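Local coordinates for ribose ABC transporter, substrate binding protein (Conexibacter woesei, PDB 4KQ9), which probably binds ribose or a related sugar outside the membrane and hands it on to its ABC transporter for uptake, at residues G109-F112 with G116-K119; A134-T139 with L178-N183; S143-Q148 with K170-D175; S197-A202 with G237-T242. The protein carries 1 engineered substitution. One frame throughout, in Å; residues are numbered along the deposited sequence. Where two conformers were deposited one is given.

Overall arrangement
The chain first completes most of a parallel sheet of one lobe and then crosses into the second. Contact 1 (109-112 with 116-119) lies at this crossing, closing a single turn at the start of helix 112-126. Contact 2 (134-139 with 178-183) closes a longer loop, setting helix 174-187 on strand 132-136 of the second lobe's sheet. Contact 3 (143-148 with 170-175) falls within that loop and brings the start of helix 143-159 against the loop leading into helix 174-187. Contact 4 (197-202 with 237-242) then closes a loop of 34 residues, tying the start of helix 199-211 to strand 241-244 and the loop before it. No two contacts interleave, yet Ser197 touches residues of the other three.

Contact 1: residues G109-F112 with G116-K119; sequences GSDF and GRLK
The carboxylate of Asp111 and the guanidinium of Arg117 stand at a steep angle, their planes 71° apart, with Asp111 OD2 near the guanidinium plane at its edge. Over one face of the nearby Phe112 ring lies Ser110 O, displaced toward the rim, and the ring makes an edge-to-face pair with Phe144 of helix 143-159. The setting is an inter-lobe crossing of a periplasmic binding protein with two alpha/beta lobes: 109-112 leaves strand 106-109 of one sheet and runs straight into helix 112-126 of the other lobe. Asp111 is the N-cap of that helix. Its CG lies anti to the backbone N (chi1 180°), which carries OD1 toward the first turn, where it makes weak hydrogen bonds with the amides of Ala113 and Glu114. The opposite charges are near but not paired, since 4.0 Å separates Asp111 OD2 from Arg117 NH1; Arg117 was also modelled in two conformers, so this approach is doubtful in detail. On the strand side, Gly109 O and Ser110 O are both held by Arg271, and Asp111 N is hydrogen-bonded to O3 of a bound glycerol, probably from the crystallisation liquor. The firm link between the segments belongs to the helix itself: Gly116 N donates to Phe112 O at 3.2 Å with an N-H...O angle of 168°.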
loop_
_atom_site.group_PDB
_atom_site.type_symbol
_atom_site.label_atom_id
_atom_site.label_comp_id
_atom_site.label_asym_id
_atom_site.label_seq_id
_atom_site.Cartn_x
_atom_site.Cartn_y
_atom_site.Cartn_z
ATOM N N GLY A 109 -5.868 6.814 -0.730
ATOM C CA GLY A 109 -4.986 5.670 -0.667
ATOM C C GLY A 109 -5.624 4.423 -1.277
ATOM O O GLY A 109 -6.753 4.440 -1.777
ATOM N N SER A 110 -4.812 3.374 -1.415
ATOM C CA SER A 110 -5.259 2.201 -2.163
ATOM C C SER A 110 -6.475 1.565 -1.509
ATOM O O SER A 110 -6.665 1.670 -0.319
ATOM C CB SER A 110 -4.156 1.098 -2.231
ATOM O OG SER A 110 -2.987 1.591 -2.751
ATOM N N ASP A 111 -7.238 0.864 -2.336
ATOM C CA ASP A 111 -8.302 -0.020 -1.909
ATOM C C ASP A 111 -7.704 -1.411 -1.718
ATOM O O ASP A 111 -7.479 -2.146 -2.699
ATOM C CB ASP A 111 -9.328 -0.072 -3.031
ATOM C CG ASP A 111 -10.522 -0.984 -2.715
ATOM O OD1 ASP A 111 -10.538 -1.652 -1.670
ATOM O OD2 ASP A 111 -11.440 -1.009 -3.570
ATOM N N PHE A 112 -7.415 -1.727 -0.478
ATOM C CA PHE A 112 -6.696 -2.942 -0.134
ATOM C C PHE A 112 -7.533 -4.181 -0.544
ATOM O O PHE A 112 -6.950 -5.179 -0.913
ATOM C CB PHE A 112 -6.364 -3.003 1.342
ATOM C CG PHE A 112 -5.483 -1.878 1.869
ATOM C CD1 PHE A 112 -4.463 -1.331 1.122
ATOM C CD2 PHE A 112 -5.628 -1.464 3.221
ATOM C CE1 PHE A 112 -3.660 -0.316 1.624
ATOM C CE2 PHE A 112 -4.807 -0.468 3.745
ATOM C CZ PHE A 112 -3.819 0.117 2.938
ATOM N N GLY A 116 -6.402 -7.467 -3.090
ATOM C CA GLY A 116 -6.753 -8.902 -2.804
ATOM C C GLY A 116 -7.506 -9.617 -3.899
ATOM O O GLY A 116 -7.173 -10.748 -4.249
ATOM N N ARG A 117 -8.496 -8.953 -4.502
ATOM C CA ARG A 117 -9.256 -9.540 -5.614
ATOM C C ARG A 117 -8.423 -9.665 -6.867
ATOM O O ARG A 117 -8.566 -10.636 -7.630
ATOM C CB ARG A 117 -10.501 -8.690 -5.943
ATOM C CG ARG A 117 -11.624 -8.828 -4.933
ATOM C CD ARG A 117 -12.941 -8.165 -5.373
ATOM N NE ARG A 117 -13.124 -6.907 -4.673
ATOM C CZ ARG A 117 -12.758 -5.726 -5.164
ATOM N NH1 ARG A 117 -12.938 -4.662 -4.440
ATOM N NH2 ARG A 117 -12.233 -5.617 -6.380
ATOM N N LEU A 118 -7.573 -8.688 -7.127
ATOM C CA LEU A 118 -6.716 -8.793 -8.301
ATOM C C LEU A 118 -5.753 -10.006 -8.214
ATOM O O LEU A 118 -5.533 -10.772 -9.224
ATOM C CB LEU A 118 -5.870 -7.538 -8.503
ATOM C CG LEU A 118 -6.626 -6.221 -8.801
ATOM C CD1 LEU A 118 -5.601 -5.098 -8.758
ATOM C CD2 LEU A 118 -7.344 -6.293 -10.153
ATOM N N LYS A 119 -5.178 -10.168 -7.023
ATOM C CA LYS A 119 -4.243 -11.259 -6.774
ATOM C C LYS A 119 -4.906 -12.657 -6.853
ATOM O O LYS A 119 -4.366 -13.567 -7.496
ATOM C CB LYS A 119 -3.541 -11.039 -5.418
ATOM C CG LYS A 119 -2.502 -9.905 -5.510
ATOM C CD LYS A 119 -2.268 -9.325 -4.094
ATOM C CE LYS A 119 -1.104 -9.938 -3.381
ATOM N NZ LYS A 119 -0.787 -9.493 -1.974
#

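Contact 2: residues A134-T139 with L178-N183; sequences AMVNGT and LTATQN
A small, buried strand-to-helix contact sets Val136, near the end of a central strand in the second lobe's parallel sheet, against Ala180 and Thr181 of helix 174-187. The fold explains the meeting. In this beta-alpha-beta crossover the helix connects strand 162-167 to strand 193-196, and strand 132-136 lies between them in the sheet, so the connecting helix passes over strand 132-136, with Val136 beneath it. Val136 CA and Ala180 CA, the closest pair of CA atoms, are 7.0 Å apart. The valine divides its methyls between two helix residues: CG1, placed anti to the backbone N by a chi1 of 174°, meets Ala180 CB at 3.9 Å, while CG2 turns to Thr181, reaching OG1 at 4.3 Å. That hydroxyl is already engaged, as it hydrogen-bonds with Gly177 O one turn back in the helix and with Tyr196 OH. Ile194 and Tyr196 of the adjacent strand also touch Val136, and Thr169 touches both Val136 and Ala180. With no hydrogen bond joining the two segments, the contact rests on van der Waals packing, methyl on methyl at Ala180 and methyl beside a hydroxyl at Thr181, and the small Ala180 side chain is consistent with the close approach of helix to strand.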
loop_
_atom_site.group_PDB
_atom_site.type_symbol
_atom_site.label_atom_id
_atom_site.label_comp_id
_atom_site.label_asym_id
_atom_site.label_seq_id
_atom_site.Cartn_x
_atom_site.Cartn_y
_atom_site.Cartn_z
ATOM N N ALA A 134 -2.399 -21.585 -0.826
ATOM C CA ALA A 134 -2.168 -21.241 0.533
ATOM C C ALA A 134 -1.929 -19.748 0.644
ATOM O O ALA A 134 -1.516 -19.068 -0.321
ATOM C CB ALA A 134 -0.957 -21.980 1.079
HETATM N N MSE A 135 -2.213 -19.255 1.835
HETATM C CA MSE A 135 -2.127 -17.820 2.111
HETATM C C MSE A 135 -1.191 -17.627 3.238
HETATM O O MSE A 135 -1.360 -18.241 4.315
HETATM C CB MSE A 135 -3.555 -17.285 2.409
HETATM C CG MSE A 135 -4.409 -17.342 1.165
HETATM SE SE MSE A 135 -6.223 -16.585 1.597
HETATM C CE MSE A 135 -5.713 -14.710 2.084
ATOM N N VAL A 136 -0.205 -16.778 3.010
ATOM C CA VAL A 136 0.744 -16.346 4.030
ATOM C C VAL A 136 0.512 -14.867 4.282
ATOM O O VAL A 136 1.033 -13.971 3.555
ATOM C CB VAL A 136 2.205 -16.654 3.630
ATOM C CG1 VAL A 136 3.246 -16.069 4.637
ATOM C CG2 VAL A 136 2.429 -18.173 3.461
ATOM N N ASN A 137 -0.247 -14.608 5.317
ATOM C CA ASN A 137 -0.684 -13.268 5.644
ATOM C C ASN A 137 0.351 -12.672 6.528
ATOM O O ASN A 137 1.132 -13.414 7.095
ATOM C CB ASN A 137 -2.050 -13.261 6.320
ATOM C CG ASN A 137 -3.171 -13.824 5.464
ATOM O OD1 ASN A 137 -3.747 -13.125 4.592
ATOM N ND2 ASN A 137 -3.556 -15.067 5.747
ATOM N N GLY A 138 0.451 -11.331 6.582
ATOM C CA GLY A 138 1.391 -10.640 7.483
ATOM C C GLY A 138 0.697 -10.562 8.879
ATOM O O GLY A 138 0.015 -11.520 9.290
ATOM N N THR A 139 0.873 -9.437 9.581
ATOM C CA THR A 139 0.354 -9.235 10.988
ATOM C C THR A 139 -1.142 -9.240 11.181
ATOM O O THR A 139 -1.932 -8.515 10.549
ATOM C CB THR A 139 0.926 -7.904 11.536
ATOM O OG1 THR A 139 2.328 -7.919 11.367
ATOM C CG2 THR A 139 0.628 -7.733 13.024
ATOM N N LEU A 178 9.780 -17.170 4.518
ATOM C CA LEU A 178 10.520 -18.335 4.299
ATOM C C LEU A 178 10.089 -19.445 5.300
ATOM O O LEU A 178 9.810 -20.549 4.891
ATOM C CB LEU A 178 11.995 -17.991 4.450
ATOM C CG LEU A 178 13.009 -19.094 4.515
ATOM C CD1 LEU A 178 13.203 -19.771 3.175
ATOM C CD2 LEU A 178 14.330 -18.460 4.959
ATOM N N THR A 179 9.959 -19.110 6.552
ATOM C CA THR A 179 9.513 -20.102 7.562
ATOM C C THR A 179 8.134 -20.616 7.371
ATOM O O THR A 179 7.889 -21.810 7.368
ATOM C CB THR A 179 9.651 -19.480 8.948
ATOM O OG1 THR A 179 11.054 -19.422 9.161
ATOM C CG2 THR A 179 9.023 -20.386 10.054
ATOM N N ALA A 180 7.238 -19.704 7.097
ATOM C CA ALA A 180 5.887 -20.105 6.878
ATOM C C ALA A 180 5.736 -20.986 5.645
ATOM O O ALA A 180 4.971 -21.995 5.636
ATOM C CB ALA A 180 5.051 -18.839 6.792
ATOM N N THR A 181 6.440 -20.619 4.574
ATOM C CA THR A 181 6.378 -21.388 3.326
ATOM C C THR A 181 7.012 -22.759 3.475
ATOM O O THR A 181 6.460 -23.755 2.974
ATOM C CB THR A 181 6.991 -20.607 2.150
ATOM O OG1 THR A 181 6.361 -19.310 2.043
ATOM C CG2 THR A 181 6.962 -21.377 0.820
ATOM N N GLN A 182 8.160 -22.837 4.158
ATOM C CA GLN A 182 8.752 -24.152 4.300
ATOM C C GLN A 182 7.837 -25.095 5.096
ATOM O O GLN A 182 7.657 -26.201 4.682
ATOM C CB GLN A 182 10.201 -24.117 4.802
ATOM C CG GLN A 182 10.494 -23.279 5.991
ATOM C CD GLN A 182 11.958 -23.420 6.486
ATOM O OE1 GLN A 182 12.948 -23.436 5.721
ATOM N NE2 GLN A 182 12.079 -23.548 7.771
ATOM N N ASN A 183 7.126 -24.590 6.100
ATOM C CA ASN A 183 6.167 -25.420 6.873
ATOM C C ASN A 183 4.983 -25.801 6.057
ATOM O O ASN A 183 4.568 -26.971 6.103
ATOM C CB ASN A 183 5.738 -24.721 8.125
ATOM C CG ASN A 183 6.889 -24.581 9.121
ATOM O OD1 ASN A 183 7.912 -25.239 8.979
ATOM N ND2 ASN A 183 6.728 -23.735 10.096
#

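Contact 3: residues S143-Q148 with K170-D175; sequences SFVEEQ and KAITPD
The first turn of helix 143-159 faces the loop leading into helix 174-187, the closest CA atoms, those of Val145 and Ile172, standing 9.5 Å apart. Side chains span that distance, chiefly Ile172, whose CD1 does all the touching. Its CG1 branch is anti to the carbonyl carbon and then runs extended (chi2 171°), sending the terminal methyl straight to the edge of the Phe144 ring. There CD1 lies in the plane of the ring, 3.7 Å from Phe144 CE2 and 4.1 Å from Phe144 CD2, and the two side chains cross at about a right angle. The same methyl is more loosely met by Val145 CG2, at 4.4 Å. In this two-lobed alpha/beta fold both helices begin beyond the C-terminal ends of their preceding strands, 132-136 and 162-167, the end of the sheet that faces the cleft between lobes; a glycerol, probably from the crystallisation liquor, is bound about 3 Å from the Phe144 side chain, and such molecules often mark pockets. The helix after the loop is capped by Thr173, whose OG1 hydrogen-bonds to Glu176 N. In the opposing helix the first turn is closed by Glu147 N, which donates to Ser143 O at 2.9 Å.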
loop_
_atom_site.group_PDB
_atom_site.type_symbol
_atom_site.label_atom_id
_atom_site.label_comp_id
_atom_site.label_asym_id
_atom_site.label_seq_id
_atom_site.Cartn_x
_atom_site.Cartn_y
_atom_site.Cartn_z
ATOM N N SER A 143 -5.053 -3.712 8.948
ATOM C CA SER A 143 -6.010 -3.454 7.923
ATOM C C SER A 143 -5.488 -3.870 6.534
ATOM O O SER A 143 -6.239 -4.428 5.724
ATOM C CB SER A 143 -6.363 -1.967 7.943
ATOM O OG SER A 143 -7.323 -1.692 6.924
ATOM N N PHE A 144 -4.210 -3.608 6.268
ATOM C CA PHE A 144 -3.620 -3.945 4.946
ATOM C C PHE A 144 -3.721 -5.463 4.728
ATOM O O PHE A 144 -4.091 -5.887 3.643
ATOM C CB PHE A 144 -2.195 -3.447 4.856
ATOM C CG PHE A 144 -1.387 -4.009 3.682
ATOM C CD1 PHE A 144 -1.645 -3.603 2.374
ATOM C CD2 PHE A 144 -0.349 -4.927 3.893
ATOM C CE1 PHE A 144 -0.879 -4.094 1.292
ATOM C CE2 PHE A 144 0.422 -5.412 2.809
ATOM C CZ PHE A 144 0.160 -4.985 1.511
ATOM N N VAL A 145 -3.495 -6.236 5.799
ATOM C CA VAL A 145 -3.508 -7.708 5.794
ATOM C C VAL A 145 -4.896 -8.264 5.719
ATOM O O VAL A 145 -5.243 -9.074 4.812
ATOM C CB VAL A 145 -2.729 -8.242 7.037
ATOM C CG1 VAL A 145 -2.711 -9.749 7.117
ATOM C CG2 VAL A 145 -1.302 -7.763 6.983
ATOM N N GLU A 146 -5.760 -7.791 6.627
ATOM C CA GLU A 146 -7.107 -8.313 6.728
ATOM C C GLU A 146 -8.010 -7.950 5.601
ATOM O O GLU A 146 -8.757 -8.786 5.096
ATOM C CB GLU A 146 -7.730 -7.888 8.072
ATOM C CG GLU A 146 -6.928 -8.361 9.264
ATOM C CD GLU A 146 -6.853 -9.888 9.422
ATOM O OE1 GLU A 146 -7.411 -10.681 8.560
ATOM O OE2 GLU A 146 -6.223 -10.314 10.431
ATOM N N GLU A 147 -7.943 -6.712 5.125
ATOM C CA GLU A 147 -8.847 -6.336 4.059
ATOM C C GLU A 147 -8.503 -7.015 2.764
ATOM O O GLU A 147 -9.412 -7.491 2.040
ATOM C CB GLU A 147 -8.822 -4.838 3.807
ATOM C CG GLU A 147 -9.375 -4.009 4.944
ATOM C CD GLU A 147 -9.450 -2.514 4.586
ATOM O OE1 GLU A 147 -9.311 -2.168 3.369
ATOM O OE2 GLU A 147 -9.660 -1.693 5.529
ATOM N N GLN A 148 -7.209 -7.060 2.428
ATOM C CA GLN A 148 -6.845 -7.794 1.211
ATOM C C GLN A 148 -7.174 -9.302 1.319
ATOM O O GLN A 148 -7.603 -9.920 0.331
ATOM C CB GLN A 148 -5.407 -7.539 0.804
ATOM C CG GLN A 148 -4.363 -8.306 1.487
ATOM C CD GLN A 148 -3.009 -8.001 0.865
ATOM O OE1 GLN A 148 -2.187 -7.290 1.443
ATOM N NE2 GLN A 148 -2.792 -8.508 -0.323
ATOM N N LYS A 170 4.409 -12.919 11.886
ATOM C CA LYS A 170 4.711 -11.860 12.869
ATOM C C LYS A 170 4.658 -10.522 12.172
ATOM O O LYS A 170 4.095 -9.548 12.675
ATOM C CB LYS A 170 6.127 -12.051 13.484
ATOM N N ALA A 171 5.263 -10.501 10.985
ATOM C CA ALA A 171 5.266 -9.335 10.137
ATOM C C ALA A 171 5.573 -9.752 8.702
ATOM O O ALA A 171 6.005 -10.886 8.418
ATOM C CB ALA A 171 6.321 -8.329 10.645
ATOM N N ILE A 172 5.472 -8.787 7.806
ATOM C CA ILE A 172 5.847 -9.084 6.426
ATOM C C ILE A 172 7.349 -8.906 6.237
ATOM O O ILE A 172 7.762 -7.807 5.891
ATOM C CB ILE A 172 5.020 -8.229 5.414
ATOM C CG1 ILE A 172 3.541 -8.440 5.679
ATOM C CG2 ILE A 172 5.494 -8.580 3.976
ATOM C CD1 ILE A 172 2.595 -7.534 4.938
ATOM N N THR A 173 8.112 -9.999 6.337
ATOM C CA THR A 173 9.560 -10.063 6.172
ATOM C C THR A 173 9.972 -11.313 5.432
ATOM O O THR A 173 9.277 -12.326 5.524
ATOM C CB THR A 173 10.308 -10.089 7.547
ATOM O OG1 THR A 173 10.149 -11.373 8.220
ATOM C CG2 THR A 173 9.829 -8.935 8.412
ATOM N N PRO A 174 11.145 -11.297 4.763
ATOM C CA PRO A 174 11.636 -12.489 4.078
ATOM C C PRO A 174 11.782 -13.682 4.991
ATOM O O PRO A 174 11.522 -14.838 4.592
ATOM C CB PRO A 174 12.998 -12.073 3.530
ATOM C CG PRO A 174 12.967 -10.605 3.514
ATOM C CD PRO A 174 12.097 -10.180 4.646
ATOM N N ASP A 175 12.213 -13.429 6.226
ATOM C CA ASP A 175 12.364 -14.566 7.141
ATOM C C ASP A 175 11.083 -15.221 7.552
ATOM O O ASP A 175 11.046 -16.435 7.682
ATOM C CB ASP A 175 13.187 -14.199 8.373
ATOM C CG ASP A 175 14.513 -14.905 8.333
ATOM O OD1 ASP A 175 15.388 -14.479 7.527
ATOM O OD2 ASP A 175 14.613 -15.965 9.009
#

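Contact 4: residues S197-A202 with G237-T242; sequences SGDDGA and GTMALT
Asp199 and Thr242 make the tight end of this contact, joined by a hydrogen bond of 2.7 Å from Thr242 OG1 to Asp199 OD1. The carboxylate oxygen accepts through its syn lone pair, and the two side chains meet at about a right angle. Thr242 OG1 is placed anti to its own backbone N (chi1 -173°), which points it at the acid; it also bonds with Ala226 N, while Asp199 OD2 is taken by Asn227 N. The buried carboxylate thus ties strand 241-244 and the loop before helix 228-236 to the start of helix 199-211. Gly198 is the N-cap of that helix, and the nearby amino end would probably steady the negative charge. Were Asp199 an alanine, Thr242 OG1 and Asn227 N would both lose their acceptor, and the threonine hydroxyl is likely to be freer to turn. Segment 237-242 links helix 228-236 to strand 241-244, which pairs antiparallel with 277-280 while its backbone also bonds Leu241 to Gly223 beside the parallel sheet. The apolar side is also close-packed: the buried selenomethionine Met239 rests SE against Ala202 CB at 4.1 Å and brings CE to 3.9 Å from Asp199 OD1. Looser is the earlier, partly exposed end of the segment, where Gly237 ends helix 228-236 in a Schellman motif: its positive phi (88°) with psi near zero would press a CB against the carbonyl O of the residue before.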
loop_
_atom_site.group_PDB
_atom_site.type_symbol
_atom_site.label_atom_id
_atom_site.label_comp_id
_atom_site.label_asym_id
_atom_site.label_seq_id
_atom_site.Cartn_x
_atom_site.Cartn_y
_atom_site.Cartn_z
ATOM N N SER A 197 0.796 -11.443 1.689
ATOM C CA SER A 197 0.274 -10.103 1.893
ATOM C C SER A 197 1.168 -9.076 1.219
ATOM O O SER A 197 0.676 -8.052 0.712
ATOM C CB SER A 197 0.251 -9.763 3.411
ATOM O OG SER A 197 -0.713 -10.573 4.051
ATOM N N GLY A 198 2.473 -9.324 1.261
ATOM C CA GLY A 198 3.457 -8.387 0.706
ATOM C C GLY A 198 4.644 -9.027 0.099
ATOM O O GLY A 198 4.928 -10.254 0.339
ATOM N N ASP A 199 5.347 -8.250 -0.750
ATOM C CA ASP A 199 6.547 -8.763 -1.489
ATOM C C ASP A 199 7.653 -9.324 -0.658
ATOM O O ASP A 199 8.216 -10.296 -1.047
ATOM C CB ASP A 199 7.223 -7.670 -2.390
ATOM C CG ASP A 199 6.389 -7.290 -3.617
ATOM O OD1 ASP A 199 5.581 -8.143 -4.097
ATOM O OD2 ASP A 199 6.586 -6.157 -4.176
ATOM N N ASP A 200 7.978 -8.716 0.479
ATOM C CA ASP A 200 9.130 -9.225 1.187
ATOM C C ASP A 200 8.832 -10.661 1.713
ATOM O O ASP A 200 9.691 -11.506 1.779
ATOM C CB ASP A 200 9.465 -8.302 2.315
ATOM C CG ASP A 200 10.261 -7.069 1.851
ATOM O OD1 ASP A 200 10.913 -7.130 0.764
ATOM O OD2 ASP A 200 10.171 -6.077 2.607
ATOM N N GLY A 201 7.580 -10.883 2.030
ATOM C CA GLY A 201 7.077 -12.208 2.466
ATOM C C GLY A 201 7.349 -13.176 1.342
ATOM O O GLY A 201 7.935 -14.230 1.512
ATOM N N ALA A 202 6.948 -12.783 0.156
ATOM C CA ALA A 202 7.086 -13.626 -1.023
ATOM C C ALA A 202 8.535 -13.905 -1.401
ATOM O O ALA A 202 8.854 -14.961 -1.880
ATOM C CB ALA A 202 6.354 -12.927 -2.180
ATOM N N GLY A 237 10.628 -14.941 -13.539
ATOM C CA GLY A 237 9.668 -16.077 -13.525
ATOM C C GLY A 237 9.608 -16.821 -12.168
ATOM O O GLY A 237 8.929 -17.866 -12.036
ATOM N N THR A 238 10.305 -16.345 -11.145
ATOM C CA THR A 238 10.243 -17.042 -9.857
ATOM C C THR A 238 9.029 -16.523 -9.060
ATOM O O THR A 238 8.515 -17.252 -8.227
ATOM C CB THR A 238 11.477 -16.840 -9.011
ATOM O OG1 THR A 238 11.772 -15.449 -8.934
ATOM C CG2 THR A 238 12.743 -17.575 -9.592
HETATM N N MSE A 239 8.572 -15.289 -9.334
HETATM C CA MSE A 239 7.286 -14.757 -8.807
HETATM C C MSE A 239 6.376 -14.555 -9.973
HETATM O O MSE A 239 6.865 -14.222 -11.073
HETATM C CB MSE A 239 7.493 -13.416 -8.153
HETATM C CG MSE A 239 8.035 -13.598 -6.745
HETATM SE SE MSE A 239 8.050 -11.874 -5.767
HETATM C CE MSE A 239 6.467 -11.124 -6.412
ATOM N N ALA A 240 5.071 -14.737 -9.802
ATOM C CA ALA A 240 4.106 -14.574 -10.918
ATOM C C ALA A 240 3.552 -13.167 -11.039
ATOM O O ALA A 240 3.295 -12.722 -12.153
ATOM C CB ALA A 240 2.951 -15.555 -10.797
ATOM N N LEU A 241 3.246 -12.524 -9.911
ATOM C CA LEU A 241 2.546 -11.226 -9.923
ATOM C C LEU A 241 2.945 -10.408 -8.717
ATOM O O LEU A 241 3.060 -10.950 -7.585
ATOM C CB LEU A 241 1.043 -11.437 -9.851
ATOM C CG LEU A 241 0.054 -10.256 -9.810
ATOM C CD1 LEU A 241 -0.116 -9.808 -11.224
ATOM C CD2 LEU A 241 -1.367 -10.631 -9.332
ATOM N N THR A 242 3.143 -9.135 -8.921
ATOM C CA THR A 242 3.127 -8.211 -7.803
ATOM C C THR A 242 2.238 -7.019 -8.137
ATOM O O THR A 242 1.904 -6.781 -9.328
ATOM C CB THR A 242 4.562 -7.767 -7.465
ATOM O OG1 THR A 242 4.567 -6.987 -6.266
ATOM C CG2 THR A 242 5.191 -6.967 -8.579
#